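GH5 (Bacteroidetes bacterium AC2a, PDB 4YHG) probably hydrolyses beta-1,4-glucosidic bonds in cellulose as a family 5 endoglucanase, gripping glucose units in a pocket of its beta-alpha barrel. Local coordinates at residues Tyr330-Asn335 / Phe343-His348. The protein carries 1 engineered substitution. Numbering follows the deposited sequence.
Sequences YWDNGN and FGVIDH. With BGC (beta-D-glucopyranose), chain C; BGC (beta-D-glucopyranose), chain B.
Ile-346, Val-345 and His-348 grip the carboxylate of Asp-332 with three hydrogen bonds, and Gly-334 of its own segment gives a fourth. Asp-332 OD2 receives the N-H of Ile-346 on its syn lone pair, at 3.0 Å, while the N-H of Val-345 comes down on the same oxygen from above the carboxylate plane; Trp-18 NE1 also bonds OD2. On the other oxygen, His-348 NE2 donates to Asp-332 OD1 at 2.8 Å; OD1 lies close to the imidazole plane, but NE2 approaches from 60° out of the carboxylate plane. Gly-334 N meets that OD1 nearly head-on and closes an Asx turn. Gln-23 OE1 is hydrogen-bonded to ND1, so the imidazole is held through both nitrogens, which should fix its rotation. All this happens where strand 327-332, the last of the eight in the TIM barrel, runs out into the loop beside the glycan pocket. Gly-344 packs against the turn, its CA 4.0 Å from Gly-334 CA, and its N donates to Asn-335 O. One residue back, Phe-343 O accepts a 2.6 Å bond from Tyr-330 OH. The Phe-343 ring turns its face to the edge of Trp-331 in a T-shaped stack, planes 81° apart. Trp-331 keeps CG anti to its own N (chi1 179°), which carries the indole to the sugars: one face lies against the chain C glucose, and NE1 donates a hydrogen bond to O2 of the chain B glucose, as does Asn-333 ND2.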
ATOM      1  N   TYR A 330      -3.752   0.517   6.446  1.00 23.81           N
ATOM      2  CA  TYR A 330      -3.587  -0.810   7.076  1.00 23.21           C
ATOM      3  C   TYR A 330      -3.948  -1.937   6.112  1.00 23.52           C
ATOM      4  O   TYR A 330      -4.920  -1.814   5.369  1.00 25.03           O
ATOM      5  CB  TYR A 330      -4.424  -0.891   8.346  1.00 22.68           C
ATOM      6  CG  TYR A 330      -4.460  -2.259   8.961  1.00 22.91           C
ATOM      7  CD1 TYR A 330      -3.414  -2.714   9.756  1.00 23.07           C
ATOM      8  CD2 TYR A 330      -5.528  -3.095   8.752  1.00 23.31           C
ATOM      9  CE1 TYR A 330      -3.445  -3.976  10.328  1.00 23.19           C
ATOM     10  CE2 TYR A 330      -5.557  -4.371   9.293  1.00 24.27           C
ATOM     11  CZ  TYR A 330      -4.517  -4.800  10.087  1.00 23.07           C
ATOM     12  OH  TYR A 330      -4.535  -6.045  10.610  1.00 23.39           O
ATOM     13  N   TRP A 331      -3.168  -3.012   6.116  1.00 22.86           N
ATOM     14  CA  TRP A 331      -3.440  -4.150   5.281  1.00 24.38           C
ATOM     15  C   TRP A 331      -4.466  -5.089   5.943  1.00 26.09           C
ATOM     16  O   TRP A 331      -4.192  -5.683   6.990  1.00 25.16           O
ATOM     17  CB  TRP A 331      -2.144  -4.915   4.984  1.00 25.55           C
ATOM     18  CG  TRP A 331      -2.381  -6.132   4.132  1.00 26.80           C
ATOM     19  CD1 TRP A 331      -2.354  -7.445   4.541  1.00 27.75           C
ATOM     20  CD2 TRP A 331      -2.737  -6.148   2.753  1.00 27.60           C
ATOM     21  NE1 TRP A 331      -2.645  -8.268   3.493  1.00 30.08           N
ATOM     22  CE2 TRP A 331      -2.899  -7.505   2.382  1.00 28.26           C
ATOM     23  CE3 TRP A 331      -2.929  -5.152   1.788  1.00 26.67           C
ATOM     24  CZ2 TRP A 331      -3.251  -7.886   1.111  1.00 28.32           C
ATOM     25  CZ3 TRP A 331      -3.258  -5.531   0.518  1.00 28.00           C
ATOM     26  CH2 TRP A 331      -3.417  -6.892   0.180  1.00 29.28           C
ATOM     27  N   ASP A 332      -5.649  -5.204   5.336  1.00 26.64           N
ATOM     28  CA  ASP A 332      -6.687  -6.101   5.844  1.00 26.81           C
ATOM     29  C   ASP A 332      -6.998  -7.161   4.785  1.00 27.87           C
ATOM     30  O   ASP A 332      -7.536  -6.866   3.732  1.00 28.36           O
ATOM     31  CB  ASP A 332      -7.919  -5.288   6.202  1.00 26.79           C
ATOM     32  CG  ASP A 332      -8.960  -6.095   6.919  1.00 27.91           C
ATOM     33  OD1 ASP A 332      -9.256  -7.245   6.479  1.00 29.94           O
ATOM     34  OD2 ASP A 332      -9.506  -5.569   7.916  1.00 26.91           O
ATOM     35  N   ASN A 333      -6.645  -8.406   5.055  1.00 28.79           N
ATOM     36  CA  ASN A 333      -6.957  -9.488   4.114  1.00 30.13           C
ATOM     37  C   ASN A 333      -8.195 -10.290   4.478  1.00 30.18           C
ATOM     38  O   ASN A 333      -8.475 -11.285   3.829  1.00 30.60           O
ATOM     39  CB  ASN A 333      -5.760 -10.425   3.967  1.00 31.43           C
ATOM     40  CG  ASN A 333      -5.399 -11.133   5.269  1.00 31.12           C
ATOM     41  OD1 ASN A 333      -6.144 -11.098   6.259  1.00 31.53           O
ATOM     42  ND2 ASN A 333      -4.262 -11.783   5.265  1.00 30.69           N
ATOM     43  N   GLY A 334      -8.941  -9.850   5.489  1.00 30.72           N
ATOM     44  CA  GLY A 334     -10.188 -10.519   5.898  1.00 33.49           C
ATOM     45  C   GLY A 334     -10.037 -11.738   6.795  1.00 36.22           C
ATOM     46  O   GLY A 334     -11.036 -12.304   7.256  1.00 37.15           O
ATOM     47  N   ASN A 335      -8.788 -12.134   7.059  1.00 38.59           N
ATOM     48  CA  ASN A 335      -8.487 -13.348   7.819  1.00 40.48           C
ATOM     49  C   ASN A 335      -8.507 -13.080   9.323  1.00 39.65           C
ATOM     50  O   ASN A 335      -7.733 -12.292   9.819  1.00 38.82           O
ATOM     51  CB  ASN A 335      -7.113 -13.883   7.398  1.00 41.57           C
ATOM     52  CG  ASN A 335      -6.839 -15.291   7.908  1.00 45.53           C
ATOM     53  OD1 ASN A 335      -7.487 -15.792   8.826  1.00 45.86           O
ATOM     54  ND2 ASN A 335      -5.895 -15.953   7.269  1.00 49.62           N
ATOM     55  N   PHE A 343      -4.560 -10.698   9.487  1.00 30.36           N
ATOM     56  CA  PHE A 343      -4.658  -9.239   9.339  1.00 29.64           C
ATOM     57  C   PHE A 343      -6.099  -8.716   9.361  1.00 28.60           C
ATOM     58  O   PHE A 343      -6.321  -7.518   9.478  1.00 27.97           O
ATOM     59  CB  PHE A 343      -4.000  -8.809   8.028  1.00 28.74           C
ATOM     60  CG  PHE A 343      -2.509  -8.803   8.053  1.00 27.60           C
ATOM     61  CD1 PHE A 343      -1.828  -7.787   8.670  1.00 27.55           C
ATOM     62  CD2 PHE A 343      -1.782  -9.769   7.355  1.00 30.73           C
ATOM     63  CE1 PHE A 343      -0.443  -7.747   8.661  1.00 28.34           C
ATOM     64  CE2 PHE A 343      -0.387  -9.739   7.329  1.00 31.01           C
ATOM     65  CZ  PHE A 343       0.284  -8.727   7.991  1.00 29.84           C
ATOM     66  N   GLY A 344      -7.081  -9.597   9.250  1.00 29.13           N
ATOM     67  CA  GLY A 344      -8.470  -9.146   9.206  1.00 29.83           C
ATOM     68  C   GLY A 344      -8.932  -8.470  10.487  1.00 29.00           C
ATOM     69  O   GLY A 344      -8.817  -9.062  11.549  1.00 28.21           O
ATOM     70  N   VAL A 345      -9.432  -7.230  10.362  1.00 28.21           N
ATOM     71  CA  VAL A 345     -10.075  -6.500  11.454  1.00 28.04           C
ATOM     72  C   VAL A 345     -11.478  -6.029  11.095  1.00 30.19           C
ATOM     73  O   VAL A 345     -12.267  -5.764  11.997  1.00 30.98           O
ATOM     74  CB  VAL A 345      -9.245  -5.270  11.945  1.00 26.55           C
ATOM     75  CG1 VAL A 345      -7.832  -5.670  12.368  1.00 25.65           C
ATOM     76  CG2 VAL A 345      -9.189  -4.174  10.908  1.00 25.84           C
ATOM     77  N   ILE A 346     -11.786  -5.878   9.800  1.00 31.12           N
ATOM     78  CA  ILE A 346     -13.135  -5.464   9.353  1.00 31.91           C
ATOM     79  C   ILE A 346     -13.654  -6.400   8.263  1.00 32.73           C
ATOM     80  O   ILE A 346     -12.954  -6.672   7.298  1.00 33.26           O
ATOM     81  CB  ILE A 346     -13.140  -3.997   8.862  1.00 32.43           C
ATOM     82  CG1 ILE A 346     -13.148  -3.051  10.060  1.00 32.95           C
ATOM     83  CG2 ILE A 346     -14.356  -3.703   7.995  1.00 34.25           C
ATOM     84  CD1 ILE A 346     -12.890  -1.608   9.714  1.00 32.98           C
ATOM     85  N   ASP A 347     -14.880  -6.888   8.415  1.00 32.94           N
ATOM     86  CA  ASP A 347     -15.462  -7.790   7.443  1.00 34.94           C
ATOM     87  C   ASP A 347     -15.619  -7.099   6.105  1.00 33.97           C
ATOM     88  O   ASP A 347     -16.120  -5.983   6.031  1.00 33.38           O
ATOM     89  CB  ASP A 347     -16.834  -8.263   7.905  1.00 38.12           C
ATOM     90  CG  ASP A 347     -17.423  -9.292   6.977  1.00 40.65           C
ATOM     91  OD1 ASP A 347     -18.067  -8.960   5.960  1.00 43.81           O
ATOM     92  OD2 ASP A 347     -17.242 -10.466   7.261  1.00 43.11           O
ATOM     93  N   HIS A 348     -15.226  -7.779   5.042  1.00 33.76           N
ATOM     94  CA  HIS A 348     -15.182  -7.151   3.727  1.00 33.76           C
ATOM     95  C   HIS A 348     -16.566  -6.984   3.072  1.00 36.31           C
ATOM     96  O   HIS A 348     -16.727  -6.174   2.156  1.00 35.83           O
ATOM     97  CB  HIS A 348     -14.221  -7.922   2.815  1.00 33.61           C
ATOM     98  CG  HIS A 348     -12.778  -7.741   3.182  1.00 32.96           C
ATOM     99  ND1 HIS A 348     -11.751  -7.844   2.270  1.00 32.87           N
ATOM    100  CD2 HIS A 348     -12.197  -7.432   4.367  1.00 31.74           C
ATOM    101  CE1 HIS A 348     -10.598  -7.628   2.880  1.00 31.43           C
ATOM    102  NE2 HIS A 348     -10.845  -7.362   4.150  1.00 31.64           N
TER
HETATM  103  C2  BGC C   1       1.570  -7.339  -0.911  1.00 58.04           C
HETATM  104  C3  BGC C   1       0.229  -7.840  -0.304  1.00 55.93           C
HETATM  105  C4  BGC C   1       0.560  -8.942   0.724  1.00 54.96           C
HETATM  106  C5  BGC C   1       1.387  -8.307   1.831  1.00 55.18           C
HETATM  107  C6  BGC C   1       1.519  -9.183   3.080  1.00 50.90           C
HETATM  108  C1  BGC C   1       2.666  -7.045   0.164  1.00 61.08           C
HETATM  109  O1  BGC C   1       3.991  -6.933  -0.420  1.00 60.46           O
HETATM  110  O2  BGC C   1       1.335  -6.167  -1.713  1.00 47.80           O
HETATM  111  O3  BGC C   1      -0.693  -8.286  -1.340  1.00 46.11           O
HETATM  112  O4  BGC C   1      -0.583  -9.619   1.259  1.00 57.29           O
HETATM  113  O5  BGC C   1       2.676  -8.023   1.242  1.00 60.67           O
HETATM  114  O6  BGC C   1       2.335 -10.314   2.763  1.00 49.60           O
HETATM  115  C2  BGC B   2      -1.830 -11.643   1.837  1.00 46.41           C
HETATM  116  C3  BGC B   2      -1.798 -13.193   1.813  1.00 48.15           C
HETATM  117  C4  BGC B   2      -1.664 -13.637   0.347  1.00 51.60           C
HETATM  118  C5  BGC B   2      -0.375 -13.002  -0.227  1.00 54.80           C
HETATM  119  C6  BGC B   2      -0.102 -13.525  -1.629  1.00 53.16           C
HETATM  120  C1  BGC B   2      -0.551 -11.067   1.181  1.00 51.86           C
HETATM  121  O2  BGC B   2      -1.977 -11.088   3.158  1.00 38.74           O
HETATM  122  O3  BGC B   2      -2.914 -13.863   2.464  1.00 41.59           O
HETATM  123  O4  BGC B   2      -1.582 -15.070   0.265  1.00 54.32           O
HETATM  124  O5  BGC B   2      -0.395 -11.548  -0.183  1.00 50.17           O
HETATM  125  O6  BGC B   2       0.730 -12.601  -2.317  1.00 55.67           O